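Local coordinates for octenoyl-CoA reductase/carboxylase (Streptomyces sp., PDB 4A0S), which probably catalyses the NADPH-dependent reductive carboxylation of 2-octenoyl-CoA, supplying an extender unit for cinnabaramide polyketide biosynthesis, at residues A[142-147]-A[159-164]; A[152-157]-A[362-367]. All blocks are in the same frame, centred on the assembly; numbering follows the deposited sequence. Where two conformers were deposited one is given.

Contact 1: residues A[142-147]-A[159-164]; sequences AHVDEQ and TEQRAW. With CO8 (octanoyl-coenzyme A), chain E.
His143 and Arg162 face each other as a hydrogen-bonded antiparallel pair. Both backbone bonds of the pair are made: His143 N gives to Arg162 O at 2.8 Å, and Arg162 N returns the bond to His143 O. A water bridges the two segments beside this pair. It donates to His143 O and to Glu160 O, the latter at 2.6 Å. The same water lies in plane at the edge of the imidazole, 2.7 Å from His143 ND1. With CG anti to the backbone N (chi1 -178°), the His143 ring comes near Arg162, ND1 4.2 Å from Arg162 CB. Arg162 turns its guanidinium back to its own segment, where NH1 and NH2 both grip Glu160 OE1 end-on, NH1 at 2.8 Å. Glu160 OE1 lies within 8° of the guanidinium plane. Asp145 and Glu160 run side by side, touching through CB and CB at 3.6 Å. Asp145 OD1 accepts from Gln147 N in an Asx turn, and its carboxylate bridges to Arg129 and Arg130 of the second subunit. Val144 CG1 packs on Gln161 CG. Gln161 OE1 is satisfied by Arg328 of the third subunit, and Gln161 NE2 lies 3.5 Å from C8' of the octanoyl-CoA. Strands 142-143 and 162-163 form a small two-stranded sheet beside the acyl tail. Ala142 and Ala163 line the tail, and His143 and Asp145 rest against Arg180 of strand 176-180.

Contact 2: residues A[152-157]-A[362-367]; sequences HGDGML and GANHEE. With CO8 (octanoyl-coenzyme A), chain E.
Asp154 meets Asn364 through a straight hydrogen bond, Asn364 ND2 to Asp154 OD1 at 3.0 Å with an N-H...O angle of 179°. The donor lies above the carboxylate plane, while OD1 sits in the plane of the amide. Met156 N reaches the same oxygen from the opposite face, closing an Asx turn. OD1 is therefore held by two donors, and OD2 forms salt bridges with Arg208 and Arg214. An alanine at Asp154 would probably leave Asn364 ND2 and Met156 N without their shared acceptor and the two arginines without this carboxylate. Asp154 also starts a type I turn, with Leu157 N bonded to Asp154 O. Next comes Gly155, whose N is 3.5 Å from Asn364 CB. A side chain here would clash with that CB. Met156 follows, with CG laid on the peptide between Ala363 and Asn364, 3.4 Å from Asn364 N. The bend at chi2 (-50°) puts SD 3.6 Å from C8' of the octanoyl-CoA, and the bend at chi3 (-65°) brings CE against C8' and C7'. Gly362 lies beside the same tail, its CA 3.7 Å from C7', and it also touches NADP. A CB on Gly362 would run into C8', and its positive phi also suits glycine. On the facing segment, Asn364 OD1 accepts from Glu367 N at 2.6 Å, while Glu367 OE1 accepts from Asn364 N through its anti lone pair. Arg208 bridges to Glu367 OE1 as well as to Asp154. The reciprocal bonds are those of a capping box, with Asn364 as N-cap of helix 365-376. Here the capped helix start is tied to an Asx turn beside the acyl end of the substrate pocket.

Contacts 1 and 2 lie side by side, their centres about 9 Å apart. The loop between strands 142-143 and 162-163 carries residues 152-157, so contact 2 joins that excursion to the 362-367 segment. Near the end of the octanoyl chain Gln161 CD packs 3.3 Å from Met156 CE, and Ala142 CB lies 3.2 Å from Ala363 O. Farther from it Val144 CG1 is 3.1 Å from Gly155 O. Glu146 O and His152 NE2 are probably hydrogen-bonded, though the 2.5 Å separation is short and Glu146 has two conformers. Both contacts line the octanoyl-CoA pocket, and Gly362 extends contact 2 to NADP. Both also touch the second subunit.

Contact 1: residues A[142-147]-A[159-164]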
loop_
_atom_site.group_PDB
_atom_site.type_symbol
_atom_site.label_atom_id
_atom_site.label_comp_id
_atom_site.label_asym_id
_atom_site.label_seq_id
_atom_site.Cartn_x
_atom_site.Cartn_y
_atom_site.Cartn_z
ATOM N N ALA A 142 -11.691 -12.783 -16.930
ATOM C CA ALA A 142 -10.785 -11.689 -17.281
ATOM C C ALA A 142 -10.101 -11.931 -18.616
ATOM O O ALA A 142 -9.067 -12.593 -18.697
ATOM C CB ALA A 142 -9.774 -11.426 -16.161
ATOM N N HIS A 143 -10.700 -11.373 -19.659
ATOM C CA HIS A 143 -10.224 -11.521 -21.031
ATOM C C HIS A 143 -9.423 -10.265 -21.297
ATOM O O HIS A 143 -9.978 -9.196 -21.537
ATOM C CB HIS A 143 -11.442 -11.637 -21.941
ATOM C CG HIS A 143 -11.126 -11.842 -23.388
ATOM N ND1 HIS A 143 -10.879 -10.791 -24.247
ATOM C CD2 HIS A 143 -11.121 -12.959 -24.150
ATOM C CE1 HIS A 143 -10.694 -11.260 -25.468
ATOM N NE2 HIS A 143 -10.840 -12.570 -25.438
ATOM N N VAL A 144 -8.111 -10.374 -21.180
ATOM C CA VAL A 144 -7.303 -9.165 -21.106
ATOM C C VAL A 144 -6.222 -9.181 -22.177
ATOM O O VAL A 144 -5.883 -10.243 -22.709
ATOM C CB VAL A 144 -6.689 -8.962 -19.699
ATOM C CG1 VAL A 144 -7.783 -9.074 -18.616
ATOM C CG2 VAL A 144 -5.586 -9.968 -19.433
ATOM N N ASP A 145 -5.680 -8.002 -22.456
ATOM C CA ASP A 145 -4.665 -7.832 -23.481
ATOM C C ASP A 145 -3.322 -7.747 -22.786
ATOM O O ASP A 145 -2.997 -6.763 -22.160
ATOM C CB ASP A 145 -4.946 -6.569 -24.300
ATOM C CG ASP A 145 -4.042 -6.438 -25.502
ATOM O OD1 ASP A 145 -2.909 -6.963 -25.486
ATOM O OD2 ASP A 145 -4.474 -5.807 -26.485
ATOM N N GLU A 146 -2.553 -8.806 -22.923
ATOM C CA GLU A 146 -1.299 -8.948 -22.196
ATOM C C GLU A 146 -0.169 -8.092 -22.781
ATOM O O GLU A 146 0.923 -7.990 -22.197
ATOM C CB GLU A 146 -0.905 -10.418 -22.139
ATOM C CG GLU A 146 -1.918 -11.309 -21.424
ATOM C CD GLU A 146 -3.098 -11.690 -22.299
ATOM O OE1 GLU A 146 -3.223 -11.169 -23.424
ATOM O OE2 GLU A 146 -3.912 -12.520 -21.857
ATOM N N GLN A 147 -0.444 -7.451 -23.914
ATOM C CA GLN A 147 0.491 -6.532 -24.571
ATOM C C GLN A 147 0.415 -5.134 -24.018
ATOM O O GLN A 147 1.369 -4.356 -24.105
ATOM C CB GLN A 147 0.174 -6.425 -26.052
ATOM C CG GLN A 147 1.028 -7.265 -26.904
ATOM C CD GLN A 147 0.771 -7.000 -28.358
ATOM O OE1 GLN A 147 0.237 -7.854 -29.050
ATOM N NE2 GLN A 147 1.113 -5.799 -28.824
ATOM N N THR A 159 -6.961 -1.204 -20.863
ATOM C CA THR A 159 -8.162 -0.640 -21.480
ATOM C C THR A 159 -8.867 -1.687 -22.343
ATOM O O THR A 159 -10.028 -1.524 -22.684
ATOM C CB THR A 159 -7.843 0.606 -22.312
ATOM O OG1 THR A 159 -7.026 0.242 -23.417
ATOM C CG2 THR A 159 -7.087 1.602 -21.488
ATOM N N GLU A 160 -8.184 -2.786 -22.639
ATOM C CA GLU A 160 -8.780 -3.859 -23.428
ATOM C C GLU A 160 -9.311 -4.973 -22.529
ATOM O O GLU A 160 -9.659 -6.050 -22.998
ATOM C CB GLU A 160 -7.776 -4.416 -24.450
ATOM C CG GLU A 160 -7.271 -3.388 -25.486
ATOM C CD GLU A 160 -8.381 -2.797 -26.332
ATOM O OE1 GLU A 160 -9.493 -3.365 -26.359
ATOM O OE2 GLU A 160 -8.140 -1.744 -26.965
ATOM N N GLN A 161 -9.355 -4.715 -21.228
ATOM C CA GLN A 161 -9.863 -5.716 -20.320
ATOM C C GLN A 161 -11.334 -5.909 -20.623
ATOM O O GLN A 161 -12.082 -4.945 -20.690
ATOM C CB GLN A 161 -9.680 -5.316 -18.859
ATOM C CG GLN A 161 -10.371 -6.252 -17.883
ATOM C CD GLN A 161 -11.853 -5.924 -17.689
ATOM O OE1 GLN A 161 -12.219 -4.787 -17.346
ATOM N NE2 GLN A 161 -12.705 -6.919 -17.896
ATOM N N ARG A 162 -11.712 -7.155 -20.829
ATOM C CA ARG A 162 -13.094 -7.525 -21.078
ATOM C C ARG A 162 -13.521 -8.694 -20.211
ATOM O O ARG A 162 -12.681 -9.402 -19.657
ATOM C CB ARG A 162 -13.303 -7.831 -22.553
ATOM C CG ARG A 162 -13.236 -6.583 -23.406
ATOM C CD ARG A 162 -13.548 -6.878 -24.893
ATOM N NE ARG A 162 -13.567 -5.614 -25.613
ATOM C CZ ARG A 162 -12.481 -4.937 -25.968
ATOM N NH1 ARG A 162 -11.270 -5.421 -25.705
ATOM N NH2 ARG A 162 -12.607 -3.770 -26.596
ATOM N N ALA A 163 -14.833 -8.840 -20.066
ATOM C CA ALA A 163 -15.442 -9.959 -19.372
ATOM C C ALA A 163 -15.857 -10.970 -20.419
ATOM O O ALA A 163 -16.734 -10.721 -21.252
ATOM C CB ALA A 163 -16.652 -9.512 -18.562
ATOM N N TRP A 164 -15.192 -12.109 -20.373
ATOM C CA TRP A 164 -15.518 -13.244 -21.195
ATOM C C TRP A 164 -17.022 -13.517 -21.242
ATOM O O TRP A 164 -17.677 -13.561 -20.195
ATOM C CB TRP A 164 -14.818 -14.446 -20.604
ATOM C CG TRP A 164 -14.937 -15.618 -21.443
ATOM C CD1 TRP A 164 -14.663 -15.698 -22.763
ATOM C CD2 TRP A 164 -15.306 -16.926 -21.017
ATOM N NE1 TRP A 164 -14.869 -16.977 -23.208
ATOM C CE2 TRP A 164 -15.265 -17.755 -22.151
ATOM C CE3 TRP A 164 -15.703 -17.470 -19.792
ATOM C CZ2 TRP A 164 -15.588 -19.112 -22.101
ATOM C CZ3 TRP A 164 -16.018 -18.821 -19.735
ATOM C CH2 TRP A 164 -15.950 -19.631 -20.887
HETATM N N1A CO8 E . -28.463 -0.079 -28.074
HETATM C C2A CO8 E . -27.317 -0.001 -28.753
HETATM N N3A CO8 E . -26.300 0.726 -28.305
HETATM C C4A CO8 E . -26.422 1.398 -27.138
HETATM C C5A CO8 E . -27.596 1.340 -26.398
HETATM C C6A CO8 E . -28.643 0.571 -26.899
HETATM N N6A CO8 E . -29.790 0.477 -26.220
HETATM N N7A CO8 E . -27.432 2.085 -25.304
HETATM C C8A CO8 E . -26.201 2.599 -25.352
HETATM N N9A CO8 E . -25.586 2.181 -26.470
HETATM C C1B CO8 E . -24.213 2.496 -26.948
HETATM C C2B CO8 E . -24.138 3.913 -27.527
HETATM O O2B CO8 E . -23.281 3.925 -28.691
HETATM C C3B CO8 E . -23.499 4.671 -26.366
HETATM O O3B CO8 E . -22.805 5.817 -26.836
HETATM P P3B CO8 E . -23.561 7.233 -26.627
HETATM O O7A CO8 E . -23.578 7.956 -28.087
HETATM O O8A CO8 E . -25.164 6.973 -26.357
HETATM O O9A CO8 E . -22.956 8.033 -25.543
HETATM C C4B CO8 E . -22.533 3.652 -25.772
HETATM O O4B CO8 E . -23.246 2.410 -25.853
HETATM C C5B CO8 E . -22.332 3.859 -24.266
HETATM O O5B CO8 E . -21.520 2.788 -23.741
HETATM P P1A CO8 E . -19.912 2.754 -24.067
HETATM O O1A CO8 E . -19.326 1.407 -23.300
HETATM O O2A CO8 E . -19.575 2.678 -25.525
HETATM O O3A CO8 E . -19.301 4.159 -23.465
HETATM P P2A CO8 E . -18.703 4.470 -21.970
HETATM O O4A CO8 E . -19.162 5.952 -21.594
HETATM O O5A CO8 E . -17.218 4.291 -21.851
HETATM O O6A CO8 E . -19.512 3.503 -20.931
HETATM C CBP CO8 E . -19.790 1.911 -19.077
HETATM C CCP CO8 E . -18.834 2.867 -19.829
HETATM C CDP CO8 E . -20.798 2.807 -18.336
HETATM C CEP CO8 E . -18.959 1.149 -18.044
HETATM C CAP CO8 E . -20.486 0.944 -20.094
HETATM O OAP CO8 E . -19.545 0.272 -20.991
HETATM C C9P CO8 E . -21.447 -0.087 -19.440
HETATM O O9P CO8 E . -22.549 0.293 -19.026
HETATM N N8P CO8 E . -21.026 -1.372 -19.395
HETATM C C7P CO8 E . -21.885 -2.479 -18.877
HETATM C C6P CO8 E . -21.557 -2.953 -17.434
HETATM C C5P CO8 E . -22.884 -3.199 -16.677
HETATM O O5P CO8 E . -23.661 -2.267 -16.487
HETATM N N4P CO8 E . -23.271 -4.433 -16.359
HETATM C C3P CO8 E . -22.515 -5.679 -16.313
HETATM C C2P CO8 E . -22.475 -5.947 -14.801
HETATM S S1P CO8 E . -20.758 -6.065 -14.174
HETATM C "C1'" CO8 E . -20.672 -7.787 -14.030
HETATM O "O1'" CO8 E . -21.671 -8.501 -13.828
HETATM C "C2'" CO8 E . -19.399 -8.289 -14.190
HETATM C "C3'" CO8 E . -19.100 -9.629 -14.098
HETATM C "C4'" CO8 E . -17.769 -10.041 -14.238
HETATM C "C5'" CO8 E . -16.819 -9.031 -14.862
HETATM C "C6'" CO8 E . -15.491 -9.797 -15.047
HETATM C "C7'" CO8 E . -14.406 -8.827 -15.422
HETATM C "C8'" CO8 E . -13.144 -9.638 -15.732
HETATM O O HOH W 1 -10.223 -8.221 -24.369
#

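Contact 2: residues A[152-157]-A[362-367]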
loop_
_atom_site.group_PDB
_atom_site.type_symbol
_atom_site.label_atom_id
_atom_site.label_comp_id
_atom_site.label_asym_id
_atom_site.label_seq_id
_atom_site.Cartn_x
_atom_site.Cartn_y
_atom_site.Cartn_z
ATOM N N HIS A 152 0.268 -5.556 -17.028
ATOM C CA HIS A 152 1.409 -6.042 -16.266
ATOM C C HIS A 152 1.539 -5.390 -14.896
ATOM O O HIS A 152 2.410 -5.752 -14.117
ATOM C CB HIS A 152 2.675 -5.859 -17.091
ATOM C CG HIS A 152 2.714 -6.730 -18.298
ATOM N ND1 HIS A 152 3.606 -7.768 -18.431
ATOM C CD2 HIS A 152 1.928 -6.760 -19.403
ATOM C CE1 HIS A 152 3.399 -8.377 -19.581
ATOM N NE2 HIS A 152 2.379 -7.793 -20.187
ATOM N N GLY A 153 0.697 -4.404 -14.625
ATOM C CA GLY A 153 0.619 -3.838 -13.289
ATOM C C GLY A 153 -0.571 -4.449 -12.582
ATOM O O GLY A 153 -0.550 -4.673 -11.374
ATOM N N ASP A 154 -1.605 -4.734 -13.358
ATOM C CA ASP A 154 -2.840 -5.317 -12.842
ATOM C C ASP A 154 -3.626 -5.776 -14.055
ATOM O O ASP A 154 -4.034 -4.967 -14.880
ATOM C CB ASP A 154 -3.649 -4.302 -12.020
ATOM C CG ASP A 154 -4.800 -4.940 -11.261
ATOM O OD1 ASP A 154 -5.402 -5.901 -11.780
ATOM O OD2 ASP A 154 -5.100 -4.467 -10.140
ATOM N N GLY A 155 -3.802 -7.087 -14.163
ATOM C CA GLY A 155 -4.472 -7.686 -15.307
ATOM C C GLY A 155 -5.853 -7.129 -15.549
ATOM O O GLY A 155 -6.325 -7.130 -16.676
ATOM N N MET A 156 -6.498 -6.623 -14.502
ATOM C CA MET A 156 -7.806 -6.029 -14.663
ATOM C C MET A 156 -7.784 -4.628 -15.279
ATOM O O MET A 156 -8.826 -4.123 -15.662
ATOM C CB MET A 156 -8.556 -5.997 -13.331
ATOM C CG MET A 156 -9.251 -7.300 -13.001
ATOM S SD MET A 156 -10.256 -7.919 -14.371
ATOM C CE MET A 156 -11.494 -6.611 -14.461
ATOM N N LEU A 157 -6.605 -4.014 -15.394
ATOM C CA LEU A 157 -6.572 -2.571 -15.586
ATOM C C LEU A 157 -6.393 -2.095 -17.008
ATOM O O LEU A 157 -6.553 -0.901 -17.273
ATOM C CB LEU A 157 -5.558 -1.896 -14.643
ATOM C CG LEU A 157 -6.184 -1.446 -13.310
ATOM C CD1 LEU A 157 -7.079 -0.257 -13.560
ATOM C CD2 LEU A 157 -6.980 -2.555 -12.619
ATOM N N GLY A 362 -14.201 -7.766 -11.645
ATOM C CA GLY A 362 -13.608 -9.070 -11.862
ATOM C C GLY A 362 -12.441 -9.344 -10.945
ATOM O O GLY A 362 -12.453 -9.006 -9.751
ATOM N N ALA A 363 -11.414 -9.931 -11.533
ATOM C CA ALA A 363 -10.189 -10.263 -10.833
ATOM C C ALA A 363 -9.191 -10.554 -11.910
ATOM O O ALA A 363 -9.545 -11.092 -12.957
ATOM C CB ALA A 363 -10.378 -11.468 -9.966
ATOM N N ASN A 364 -7.940 -10.190 -11.663
ATOM C CA ASN A 364 -6.923 -10.471 -12.633
ATOM C C ASN A 364 -6.511 -11.908 -12.444
ATOM O O ASN A 364 -6.910 -12.568 -11.487
ATOM C CB ASN A 364 -5.708 -9.528 -12.483
ATOM C CG ASN A 364 -5.026 -9.673 -11.141
ATOM O OD1 ASN A 364 -4.782 -10.793 -10.664
ATOM N ND2 ASN A 364 -4.739 -8.536 -10.503
ATOM N N HIS A 365 -5.692 -12.375 -13.366
ATOM C CA HIS A 365 -5.279 -13.757 -13.390
ATOM C C HIS A 365 -4.580 -14.165 -12.090
ATOM O O HIS A 365 -4.722 -15.291 -11.636
ATOM C CB HIS A 365 -4.341 -13.921 -14.576
ATOM C CG HIS A 365 -4.166 -15.317 -15.041
ATOM N ND1 HIS A 365 -5.140 -16.282 -14.919
ATOM C CD2 HIS A 365 -3.132 -15.898 -15.684
ATOM C CE1 HIS A 365 -4.702 -17.406 -15.459
ATOM N NE2 HIS A 365 -3.484 -17.199 -15.924
ATOM N N GLU A 366 -3.818 -13.251 -11.505
ATOM C CA GLU A 366 -3.156 -13.545 -10.237
ATOM C C GLU A 366 -4.184 -13.760 -9.132
ATOM O O GLU A 366 -4.114 -14.724 -8.378
ATOM C CB GLU A 366 -2.155 -12.453 -9.839
ATOM C CG GLU A 366 -1.510 -12.759 -8.496
ATOM C CD GLU A 366 -0.491 -11.760 -8.071
ATOM O OE1 GLU A 366 -0.835 -10.561 -7.941
ATOM O OE2 GLU A 366 0.659 -12.181 -7.831
ATOM N N GLU A 367 -5.149 -12.867 -9.059
ATOM C CA GLU A 367 -6.190 -12.960 -8.042
ATOM C C GLU A 367 -7.019 -14.209 -8.212
ATOM O O GLU A 367 -7.485 -14.796 -7.248
ATOM C CB GLU A 367 -7.089 -11.734 -8.098
ATOM C CG GLU A 367 -6.359 -10.536 -7.640
ATOM C CD GLU A 367 -7.050 -9.262 -7.997
ATOM O OE1 GLU A 367 -7.615 -9.149 -9.105
ATOM O OE2 GLU A 367 -7.025 -8.377 -7.135
HETATM N N1A CO8 E . -28.463 -0.079 -28.074
HETATM C C2A CO8 E . -27.317 -0.001 -28.753
HETATM N N3A CO8 E . -26.300 0.726 -28.305
HETATM C C4A CO8 E . -26.422 1.398 -27.138
HETATM C C5A CO8 E . -27.596 1.340 -26.398
HETATM C C6A CO8 E . -28.643 0.571 -26.899
HETATM N N6A CO8 E . -29.790 0.477 -26.220
HETATM N N7A CO8 E . -27.432 2.085 -25.304
HETATM C C8A CO8 E . -26.201 2.599 -25.352
HETATM N N9A CO8 E . -25.586 2.181 -26.470
HETATM C C1B CO8 E . -24.213 2.496 -26.948
HETATM C C2B CO8 E . -24.138 3.913 -27.527
HETATM O O2B CO8 E . -23.281 3.925 -28.691
HETATM C C3B CO8 E . -23.499 4.671 -26.366
HETATM O O3B CO8 E . -22.805 5.817 -26.836
HETATM P P3B CO8 E . -23.561 7.233 -26.627
HETATM O O7A CO8 E . -23.578 7.956 -28.087
HETATM O O8A CO8 E . -25.164 6.973 -26.357
HETATM O O9A CO8 E . -22.956 8.033 -25.543
HETATM C C4B CO8 E . -22.533 3.652 -25.772
HETATM O O4B CO8 E . -23.246 2.410 -25.853
HETATM C C5B CO8 E . -22.332 3.859 -24.266
HETATM O O5B CO8 E . -21.520 2.788 -23.741
HETATM P P1A CO8 E . -19.912 2.754 -24.067
HETATM O O1A CO8 E . -19.326 1.407 -23.300
HETATM O O2A CO8 E . -19.575 2.678 -25.525
HETATM O O3A CO8 E . -19.301 4.159 -23.465
HETATM P P2A CO8 E . -18.703 4.470 -21.970
HETATM O O4A CO8 E . -19.162 5.952 -21.594
HETATM O O5A CO8 E . -17.218 4.291 -21.851
HETATM O O6A CO8 E . -19.512 3.503 -20.931
HETATM C CBP CO8 E . -19.790 1.911 -19.077
HETATM C CCP CO8 E . -18.834 2.867 -19.829
HETATM C CDP CO8 E . -20.798 2.807 -18.336
HETATM C CEP CO8 E . -18.959 1.149 -18.044
HETATM C CAP CO8 E . -20.486 0.944 -20.094
HETATM O OAP CO8 E . -19.545 0.272 -20.991
HETATM C C9P CO8 E . -21.447 -0.087 -19.440
HETATM O O9P CO8 E . -22.549 0.293 -19.026
HETATM N N8P CO8 E . -21.026 -1.372 -19.395
HETATM C C7P CO8 E . -21.885 -2.479 -18.877
HETATM C C6P CO8 E . -21.557 -2.953 -17.434
HETATM C C5P CO8 E . -22.884 -3.199 -16.677
HETATM O O5P CO8 E . -23.661 -2.267 -16.487
HETATM N N4P CO8 E . -23.271 -4.433 -16.359
HETATM C C3P CO8 E . -22.515 -5.679 -16.313
HETATM C C2P CO8 E . -22.475 -5.947 -14.801
HETATM S S1P CO8 E . -20.758 -6.065 -14.174
HETATM C "C1'" CO8 E . -20.672 -7.787 -14.030
HETATM O "O1'" CO8 E . -21.671 -8.501 -13.828
HETATM C "C2'" CO8 E . -19.399 -8.289 -14.190
HETATM C "C3'" CO8 E . -19.100 -9.629 -14.098
HETATM C "C4'" CO8 E . -17.769 -10.041 -14.238
HETATM C "C5'" CO8 E . -16.819 -9.031 -14.862
HETATM C "C6'" CO8 E . -15.491 -9.797 -15.047
HETATM C "C7'" CO8 E . -14.406 -8.827 -15.422
HETATM C "C8'" CO8 E . -13.144 -9.638 -15.732
#